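Local coordinates for defective in germ line development protein 3, isoform a (Caenorhabditis elegans, PDB 3N89), which probably binds RNA through its KH domains, four of which form a globular platform, and takes part in germline development, at residues D257-S262 with S320-I325; M34-Q39 with Q82-T87; I23-T28 with N266-D271. All blocks are in the same frame, centred on the assembly; numbering follows the deposited sequence.

Interaction 1: D257-S262 with S320-I325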
loop_
_atom_site.group_PDB
_atom_site.type_symbol
_atom_site.label_atom_id
_atom_site.label_comp_id
_atom_site.label_asym_id
_atom_site.label_seq_id
_atom_site.Cartn_x
_atom_site.Cartn_y
_atom_site.Cartn_z
ATOM N N ASP A 257 -2.209 0.124 6.760
ATOM C CA ASP A 257 -1.017 0.091 7.603
ATOM C C ASP A 257 -0.508 -1.354 7.686
ATOM O O ASP A 257 0.643 -1.591 8.051
ATOM C CB ASP A 257 -1.319 0.578 9.027
ATOM C CG ASP A 257 -1.388 2.093 9.150
ATOM O OD1 ASP A 257 -0.730 2.814 8.365
ATOM O OD2 ASP A 257 -2.093 2.559 10.074
ATOM N N LEU A 258 -1.376 -2.313 7.355
ATOM C CA LEU A 258 -1.026 -3.733 7.421
ATOM C C LEU A 258 -0.384 -4.292 6.157
ATOM O O LEU A 258 0.235 -5.356 6.189
ATOM C CB LEU A 258 -2.264 -4.572 7.764
ATOM C CG LEU A 258 -2.868 -4.423 9.165
ATOM C CD1 LEU A 258 -4.031 -5.400 9.339
ATOM C CD2 LEU A 258 -1.806 -4.694 10.207
ATOM N N LEU A 259 -0.554 -3.586 5.044
ATOM C CA LEU A 259 0.011 -4.002 3.766
ATOM C C LEU A 259 1.506 -4.239 3.904
ATOM O O LEU A 259 2.210 -3.423 4.494
ATOM C CB LEU A 259 -0.228 -2.923 2.705
ATOM C CG LEU A 259 -1.622 -2.849 2.098
ATOM C CD1 LEU A 259 -1.714 -1.625 1.222
ATOM C CD2 LEU A 259 -1.902 -4.120 1.290
ATOM N N PRO A 260 2.012 -5.356 3.360
ATOM C CA PRO A 260 3.441 -5.663 3.442
ATOM C C PRO A 260 4.271 -4.708 2.595
ATOM O O PRO A 260 3.770 -4.117 1.642
ATOM C CB PRO A 260 3.512 -7.103 2.936
ATOM C CG PRO A 260 2.426 -7.144 1.917
ATOM C CD PRO A 260 1.293 -6.417 2.628
ATOM N N ILE A 261 5.546 -4.576 2.946
ATOM C CA ILE A 261 6.454 -3.685 2.238
ATOM C C ILE A 261 7.840 -4.322 2.281
ATOM O O ILE A 261 8.160 -5.046 3.224
ATOM C CB ILE A 261 6.490 -2.296 2.941
ATOM C CG1 ILE A 261 7.041 -1.230 1.999
ATOM C CG2 ILE A 261 7.357 -2.359 4.207
ATOM C CD1 ILE A 261 6.782 0.175 2.501
ATOM N N SER A 262 8.661 -4.065 1.270
ATOM C CA SER A 262 10.004 -4.634 1.248
ATOM C C SER A 262 10.910 -3.821 0.354
ATOM O O SER A 262 10.448 -3.170 -0.581
ATOM C CB SER A 262 9.975 -6.077 0.746
ATOM O OG SER A 262 9.707 -6.117 -0.642
ATOM N N SER A 320 8.678 -6.174 6.141
ATOM C CA SER A 320 7.953 -5.694 7.307
ATOM C C SER A 320 6.637 -5.136 6.786
ATOM O O SER A 320 6.427 -5.084 5.574
ATOM C CB SER A 320 8.736 -4.583 8.001
ATOM O OG SER A 320 8.223 -4.325 9.299
ATOM N N LYS A 321 5.745 -4.730 7.685
ATOM C CA LYS A 321 4.475 -4.149 7.259
ATOM C C LYS A 321 4.673 -2.643 7.108
ATOM O O LYS A 321 5.427 -2.041 7.873
ATOM C CB LYS A 321 3.367 -4.459 8.268
ATOM C CG LYS A 321 2.974 -5.943 8.283
ATOM C CD LYS A 321 1.858 -6.236 9.267
ATOM C CE LYS A 321 1.397 -7.686 9.148
ATOM N NZ LYS A 321 0.953 -8.018 7.747
ATOM N N GLU A 322 4.019 -2.051 6.108
ATOM C CA GLU A 322 4.140 -0.623 5.822
ATOM C C GLU A 322 4.267 0.293 7.027
ATOM O O GLU A 322 5.260 1.007 7.165
ATOM C CB GLU A 322 2.965 -0.134 4.963
ATOM C CG GLU A 322 3.405 0.432 3.606
ATOM C CD GLU A 322 2.403 1.393 3.005
ATOM O OE1 GLU A 322 1.210 1.038 2.897
ATOM O OE2 GLU A 322 2.814 2.509 2.636
ATOM N N PHE A 323 3.260 0.270 7.894
ATOM C CA PHE A 323 3.240 1.131 9.073
ATOM C C PHE A 323 4.556 1.133 9.835
ATOM O O PHE A 323 4.912 2.122 10.467
ATOM C CB PHE A 323 2.097 0.717 10.012
ATOM C CG PHE A 323 2.451 -0.396 10.950
ATOM C CD1 PHE A 323 2.983 -0.120 12.204
ATOM C CD2 PHE A 323 2.262 -1.722 10.581
ATOM C CE1 PHE A 323 3.320 -1.154 13.077
ATOM C CE2 PHE A 323 2.597 -2.758 11.447
ATOM C CZ PHE A 323 3.126 -2.470 12.696
ATOM N N ASN A 324 5.278 0.023 9.756
ATOM C CA ASN A 324 6.541 -0.137 10.462
ATOM C C ASN A 324 7.743 0.261 9.598
ATOM O O ASN A 324 8.892 -0.063 9.917
ATOM C CB ASN A 324 6.654 -1.593 10.922
ATOM C CG ASN A 324 7.648 -1.782 12.040
ATOM O OD1 ASN A 324 7.967 -0.848 12.772
ATOM N ND2 ASN A 324 8.129 -3.005 12.195
ATOM N N ILE A 325 7.475 0.985 8.516
ATOM C CA ILE A 325 8.525 1.419 7.599
ATOM C C ILE A 325 9.637 2.195 8.296
ATOM O O ILE A 325 10.813 2.055 7.944
ATOM C CB ILE A 325 7.959 2.319 6.467
ATOM C CG1 ILE A 325 9.071 2.664 5.477
ATOM C CG2 ILE A 325 7.403 3.617 7.046
ATOM C CD1 ILE A 325 8.596 3.453 4.281
#
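Pro260 and Lys321 form a non-hydrogen-bonded antiparallel pair with CA atoms 4.2 Å apart, followed by the hydrogen-bonded pair of Ile261 with Ser320, in which Ile261 N donates to Ser320 O at 2.8 Å while the return bond from Ser320 N is weak. Beyond the strands, the 3-10 turn of 322-323 gives its amides to the other segment. Glu322 N donates to Leu259 O over 2.8 Å in an almost straight bond (173°), and Phe323 N reaches Asp257 O at 3.2 Å. Lys321 lies beside Leu258, both side chains pointing the same way, and its bend at chi4 (-57°) brings NZ to Leu258 O at 3.2 Å, in the carbonyl plane; NZ is also bonded to Gln199 O. Strands 260-268 and 311-321 are neighbours in a seven-stranded antiparallel sheet that the fourth KH domain shares with the first, and the contact lies where the former strand begins and the latter ends. Ile261 swings CG1 anti to its backbone N (chi1 -161°), and CD1 packs on Glu322 CG at 3.6 Å, the two side chains crossing near a right angle. Farther out, the Glu322 carboxylate is held by Arg101 and Tyr350. Ile325 CD1 approaches Ile261 CD1 at 4.1 Å. The Phe323 ring has Asn324 CB over the centre of one face and Asp257 O at its edge, in plane, while Asp257 CB meets Phe323 CB at 3.6 Å.

Interaction 2: M34-Q39 with Q82-T87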
loop_
_atom_site.group_PDB
_atom_site.type_symbol
_atom_site.label_atom_id
_atom_site.label_comp_id
_atom_site.label_asym_id
_atom_site.label_seq_id
_atom_site.Cartn_x
_atom_site.Cartn_y
_atom_site.Cartn_z
ATOM N N MET A 34 5.596 -2.082 -2.885
ATOM C CA MET A 34 4.400 -1.754 -2.130
ATOM C C MET A 34 3.185 -2.282 -2.866
ATOM O O MET A 34 3.259 -2.614 -4.046
ATOM C CB MET A 34 4.282 -0.237 -1.944
ATOM C CG MET A 34 5.337 0.378 -1.037
ATOM S SD MET A 34 5.363 2.186 -1.189
ATOM C CE MET A 34 3.751 2.599 -0.463
ATOM N N GLU A 35 2.066 -2.370 -2.154
ATOM C CA GLU A 35 0.826 -2.849 -2.738
ATOM C C GLU A 35 -0.113 -1.677 -3.008
ATOM O O GLU A 35 -0.349 -0.842 -2.129
ATOM C CB GLU A 35 0.166 -3.857 -1.797
ATOM C CG GLU A 35 0.467 -5.317 -2.128
ATOM C CD GLU A 35 1.945 -5.666 -2.062
ATOM O OE1 GLU A 35 2.297 -6.809 -2.425
ATOM O OE2 GLU A 35 2.760 -4.814 -1.644
ATOM N N PHE A 36 -0.628 -1.619 -4.234
ATOM C CA PHE A 36 -1.546 -0.565 -4.665
ATOM C C PHE A 36 -2.753 -1.226 -5.350
ATOM O O PHE A 36 -2.593 -2.151 -6.147
ATOM C CB PHE A 36 -0.841 0.381 -5.654
ATOM C CG PHE A 36 0.015 1.442 -4.998
ATOM C CD1 PHE A 36 -0.449 2.753 -4.882
ATOM C CD2 PHE A 36 1.282 1.138 -4.503
ATOM C CE1 PHE A 36 0.330 3.747 -4.284
ATOM C CE2 PHE A 36 2.074 2.130 -3.900
ATOM C CZ PHE A 36 1.592 3.435 -3.793
ATOM N N GLU A 37 -3.953 -0.738 -5.055
ATOM C CA GLU A 37 -5.184 -1.287 -5.618
ATOM C C GLU A 37 -5.345 -1.044 -7.120
ATOM O O GLU A 37 -5.535 0.093 -7.559
ATOM C CB GLU A 37 -6.375 -0.710 -4.861
ATOM C CG GLU A 37 -6.175 -0.769 -3.363
ATOM C CD GLU A 37 -7.396 -0.351 -2.596
ATOM O OE1 GLU A 37 -8.418 -1.071 -2.662
ATOM O OE2 GLU A 37 -7.333 0.702 -1.928
ATOM N N SER A 38 -5.296 -2.130 -7.892
ATOM C CA SER A 38 -5.398 -2.087 -9.353
ATOM C C SER A 38 -6.540 -1.266 -9.943
ATOM O O SER A 38 -6.429 -0.769 -11.060
ATOM C CB SER A 38 -5.481 -3.514 -9.912
ATOM O OG SER A 38 -6.671 -4.163 -9.497
ATOM N N GLN A 39 -7.636 -1.141 -9.204
ATOM C CA GLN A 39 -8.800 -0.391 -9.661
ATOM C C GLN A 39 -8.480 1.096 -9.844
ATOM O O GLN A 39 -9.278 1.852 -10.400
ATOM C CB GLN A 39 -9.945 -0.560 -8.656
ATOM C CG GLN A 39 -9.579 -0.137 -7.239
ATOM C CD GLN A 39 -10.704 -0.364 -6.245
ATOM O OE1 GLN A 39 -11.792 0.210 -6.372
ATOM N NE2 GLN A 39 -10.449 -1.206 -5.246
ATOM N N GLN A 82 -0.845 -6.979 -7.342
ATOM C CA GLN A 82 -0.961 -5.533 -7.178
ATOM C C GLN A 82 0.279 -4.876 -6.601
ATOM O O GLN A 82 0.177 -3.874 -5.896
ATOM C CB GLN A 82 -2.159 -5.215 -6.278
ATOM C CG GLN A 82 -3.468 -5.747 -6.816
ATOM C CD GLN A 82 -4.660 -5.320 -5.998
ATOM O OE1 GLN A 82 -4.777 -5.669 -4.828
ATOM N NE2 GLN A 82 -5.560 -4.559 -6.614
ATOM N N GLN A 83 1.448 -5.426 -6.914
ATOM C CA GLN A 83 2.691 -4.889 -6.391
ATOM C C GLN A 83 3.357 -3.913 -7.338
ATOM O O GLN A 83 3.606 -4.222 -8.509
ATOM C CB GLN A 83 3.655 -6.021 -6.070
ATOM C CG GLN A 83 4.482 -5.794 -4.815
ATOM C CD GLN A 83 5.226 -7.042 -4.393
ATOM O OE1 GLN A 83 6.316 -7.332 -4.887
ATOM N NE2 GLN A 83 4.626 -7.804 -3.488
ATOM N N VAL A 84 3.633 -2.725 -6.814
ATOM C CA VAL A 84 4.290 -1.673 -7.566
ATOM C C VAL A 84 5.701 -1.490 -7.030
ATOM O O VAL A 84 5.916 -1.472 -5.819
ATOM C CB VAL A 84 3.523 -0.351 -7.442
ATOM C CG1 VAL A 84 4.486 0.831 -7.503
ATOM C CG2 VAL A 84 2.504 -0.256 -8.569
ATOM N N THR A 85 6.664 -1.349 -7.932
ATOM C CA THR A 85 8.046 -1.175 -7.513
ATOM C C THR A 85 8.568 0.217 -7.842
ATOM O O THR A 85 8.240 0.797 -8.876
ATOM C CB THR A 85 8.960 -2.200 -8.185
ATOM O OG1 THR A 85 8.961 -1.975 -9.594
ATOM C CG2 THR A 85 8.462 -3.609 -7.923
ATOM N N ILE A 86 9.384 0.744 -6.940
ATOM C CA ILE A 86 9.981 2.058 -7.103
ATOM C C ILE A 86 11.474 1.784 -7.036
ATOM O O ILE A 86 11.947 1.201 -6.068
ATOM C CB ILE A 86 9.531 3.003 -5.953
ATOM C CG1 ILE A 86 7.994 2.989 -5.860
ATOM C CG2 ILE A 86 10.042 4.432 -6.201
ATOM C CD1 ILE A 86 7.414 3.906 -4.805
ATOM N N THR A 87 12.208 2.179 -8.072
ATOM C CA THR A 87 13.649 1.933 -8.133
ATOM C C THR A 87 14.477 3.195 -8.316
ATOM O O THR A 87 14.152 4.050 -9.139
ATOM C CB THR A 87 13.995 0.987 -9.305
ATOM O OG1 THR A 87 13.260 -0.238 -9.166
ATOM C CG2 THR A 87 15.499 0.696 -9.334
#
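Met34 and Val84 make a hydrogen-bonded antiparallel pair, Val84 N donating to Met34 O at 2.8 Å and Met34 N to Val84 O at 3.0 Å, and beside it Glu35 and Gln83 form a non-hydrogen-bonded pair with CA atoms 4.6 Å apart. The ladder runs one step past the strand end, where Phe36 N donates to Gln82 O over 2.9 Å in a nearly straight bond (170°). Across the Glu35-Gln83 pair, Gln83 NE2 donates to Glu35 OE1 at 2.7 Å. The acceptor lies in the plane of the Gln83 amide and is met on its syn side, slightly out of the carboxylate plane, although carboxylate and amide planes are turned 63° from each other. Strands 29-35 and 83-87 are the first and last strands of the first KH domain, whose order of strand, two helices, two strands and helix is that of a type I KH fold; strand 83-87 lies between 29-35 and 64-66. On the sheet face bearing Met34 and Val84, Phe36 CD2 rests against Val84 CB at 4.0 Å, the side chains crossing obliquely, and Met34 SD comes to Ile86 CD1 at 4.5 Å. Helix 90-102 packs on this face, with Arg101 making a cation-pi contact with the Phe36 ring and Met34 touching Arg97. Gln82 points its CB toward 34-39, and its chain, extended beyond CG, brings the amide close to Ser38.

Interaction 3: I23-T28 with N266-D271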
loop_
_atom_site.group_PDB
_atom_site.type_symbol
_atom_site.label_atom_id
_atom_site.label_comp_id
_atom_site.label_asym_id
_atom_site.label_seq_id
_atom_site.Cartn_x
_atom_site.Cartn_y
_atom_site.Cartn_z
ATOM N N ILE A 23 27.488 -3.526 -13.995
ATOM C CA ILE A 23 28.076 -2.207 -14.061
ATOM C C ILE A 23 28.467 -1.812 -12.642
ATOM O O ILE A 23 29.615 -1.448 -12.380
ATOM C CB ILE A 23 27.074 -1.194 -14.639
ATOM C CG1 ILE A 23 26.794 -1.531 -16.107
ATOM C CG2 ILE A 23 27.615 0.221 -14.496
ATOM C CD1 ILE A 23 27.991 -1.350 -17.028
ATOM N N GLU A 24 27.517 -1.907 -11.719
ATOM C CA GLU A 24 27.800 -1.541 -10.339
ATOM C C GLU A 24 26.982 -2.332 -9.331
ATOM O O GLU A 24 25.910 -2.849 -9.644
ATOM C CB GLU A 24 27.546 -0.044 -10.127
ATOM C CG GLU A 24 26.075 0.343 -10.106
ATOM C CD GLU A 24 25.855 1.847 -9.995
ATOM O OE1 GLU A 24 26.419 2.475 -9.074
ATOM O OE2 GLU A 24 25.111 2.397 -10.826
ATOM N N ILE A 25 27.518 -2.427 -8.119
ATOM C CA ILE A 25 26.861 -3.109 -7.012
ATOM C C ILE A 25 26.873 -2.055 -5.902
ATOM O O ILE A 25 27.714 -2.089 -5.005
ATOM C CB ILE A 25 27.664 -4.347 -6.568
ATOM C CG1 ILE A 25 27.934 -5.248 -7.770
ATOM C CG2 ILE A 25 26.885 -5.133 -5.517
ATOM C CD1 ILE A 25 28.831 -6.435 -7.451
ATOM N N ASN A 26 25.943 -1.107 -6.005
ATOM C CA ASN A 26 25.817 0.015 -5.072
ATOM C C ASN A 26 24.612 -0.153 -4.145
ATOM O O ASN A 26 23.461 -0.079 -4.582
ATOM C CB ASN A 26 25.665 1.309 -5.878
ATOM C CG ASN A 26 25.631 2.546 -5.009
ATOM O OD1 ASN A 26 25.389 2.474 -3.804
ATOM N ND2 ASN A 26 25.860 3.699 -5.627
ATOM N N PRO A 27 24.865 -0.363 -2.844
ATOM C CA PRO A 27 23.814 -0.547 -1.838
ATOM C C PRO A 27 22.773 0.577 -1.782
ATOM O O PRO A 27 21.623 0.336 -1.407
ATOM C CB PRO A 27 24.602 -0.645 -0.537
ATOM C CG PRO A 27 25.904 -1.234 -0.961
ATOM C CD PRO A 27 26.198 -0.453 -2.220
ATOM N N THR A 28 23.173 1.793 -2.157
ATOM C CA THR A 28 22.268 2.937 -2.128
ATOM C C THR A 28 21.300 2.912 -3.295
ATOM O O THR A 28 20.437 3.784 -3.415
ATOM C CB THR A 28 23.034 4.277 -2.185
ATOM O OG1 THR A 28 23.343 4.602 -3.547
ATOM C CG2 THR A 28 24.325 4.183 -1.385
ATOM N N ASN A 266 21.599 -5.106 -3.715
ATOM C CA ASN A 266 22.752 -6.002 -3.699
ATOM C C ASN A 266 23.869 -5.332 -2.906
ATOM O O ASN A 266 23.898 -4.114 -2.783
ATOM C CB ASN A 266 23.229 -6.282 -5.127
ATOM C CG ASN A 266 22.129 -6.852 -6.010
ATOM O OD1 ASN A 266 21.236 -7.550 -5.537
ATOM N ND2 ASN A 266 22.203 -6.567 -7.306
ATOM N N ILE A 267 24.794 -6.109 -2.365
ATOM C CA ILE A 267 25.868 -5.495 -1.605
ATOM C C ILE A 267 27.154 -6.315 -1.556
ATOM O O ILE A 267 27.155 -7.463 -1.113
ATOM C CB ILE A 267 25.389 -5.163 -0.165
ATOM C CG1 ILE A 267 26.480 -4.402 0.584
ATOM C CG2 ILE A 267 24.996 -6.429 0.578
ATOM C CD1 ILE A 267 25.950 -3.580 1.728
ATOM N N LYS A 268 28.246 -5.720 -2.037
ATOM C CA LYS A 268 29.545 -6.385 -2.030
ATOM C C LYS A 268 29.910 -6.689 -0.583
ATOM O O LYS A 268 29.727 -5.846 0.297
ATOM C CB LYS A 268 30.618 -5.486 -2.664
ATOM C CG LYS A 268 30.913 -5.779 -4.139
ATOM C CD LYS A 268 31.911 -4.792 -4.728
ATOM C CE LYS A 268 31.293 -3.400 -4.863
ATOM N NZ LYS A 268 32.218 -2.365 -5.437
ATOM N N ASN A 269 30.412 -7.896 -0.339
ATOM C CA ASN A 269 30.795 -8.319 1.008
ATOM C C ASN A 269 31.664 -7.284 1.716
ATOM O O ASN A 269 31.550 -7.088 2.922
ATOM N N THR A 270 32.525 -6.621 0.953
ATOM C CA THR A 270 33.436 -5.621 1.496
ATOM C C THR A 270 32.718 -4.342 1.904
ATOM O O THR A 270 33.327 -3.444 2.492
ATOM C CB THR A 270 34.515 -5.242 0.465
ATOM O OG1 THR A 270 34.005 -4.225 -0.409
ATOM C CG2 THR A 270 34.902 -6.457 -0.377
ATOM N N ASP A 271 31.426 -4.258 1.600
ATOM C CA ASP A 271 30.649 -3.064 1.919
ATOM C C ASP A 271 29.590 -3.207 3.000
ATOM O O ASP A 271 28.673 -2.387 3.076
ATOM C CB ASP A 271 29.982 -2.528 0.650
ATOM C CG ASP A 271 30.925 -1.702 -0.196
ATOM O OD1 ASP A 271 32.010 -2.207 -0.561
ATOM O OD2 ASP A 271 30.572 -0.542 -0.491
#
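The pyrrolidine ring of Pro27 meets Ile267 through its outer corner, CG lying 3.6 Å from Ile267 CD1 and equally near CG1, with the two side chains crossing at about a right angle. CG1 of Ile267 stands anti to its backbone N (chi1 -175°), which puts it beside Pro27 CG. Asn26, whose CB points away from 266-271, receives two donors on one face of its amide plane: Thr28 N at 2.8 Å from OD1 and Thr28 OG1 at 3.0 Å from the same OD1. The first of these makes an Asx turn, which shapes the chain as it approaches strand 29-35. Ile25 CG2 packs on Asn266 CB at 3.9 Å and reaches the backbone N of Lys268, while Ile25 CD1 approaches Lys268 CG at 4.0 Å. The contact lays the loop that leads into strand 29-35 of the first KH domain against strand 260-268 of the fourth. Outside the two segments, the Tyr332 hydroxyl is hydrogen-bonded to Pro27 O, and Leu336 and Phe340 pack on the proline. With the two segments sharing no hydrogen bond, the contact rests on apolar packing that is only partly buried, which is consistent with an association without the directionality of hydrogen bonds.

Overall arrangement
From the N terminus, residues 23-28 open interaction 3 and strand 29-35 leads into interaction 2, which closes a local loop within the first KH domain when the chain returns as strand 83-87. The second and third KH domains follow, with a sheet of their own, before 257-262 opens interaction 1. Strand 260-268 then closes interaction 3, some 240 residues after it began, and 320-325 closes interaction 1. Interaction 2 therefore falls within the span of interaction 3, whereas interactions 1 and 3 cross, using opposite ends of strand 260-268. Strands 29-35 and 260-268 adjoin in one sheet, joining the first and fourth KH domains; there Ile261 and Glu322 touch Met34, and Leu259 and Pro260 touch Glu35.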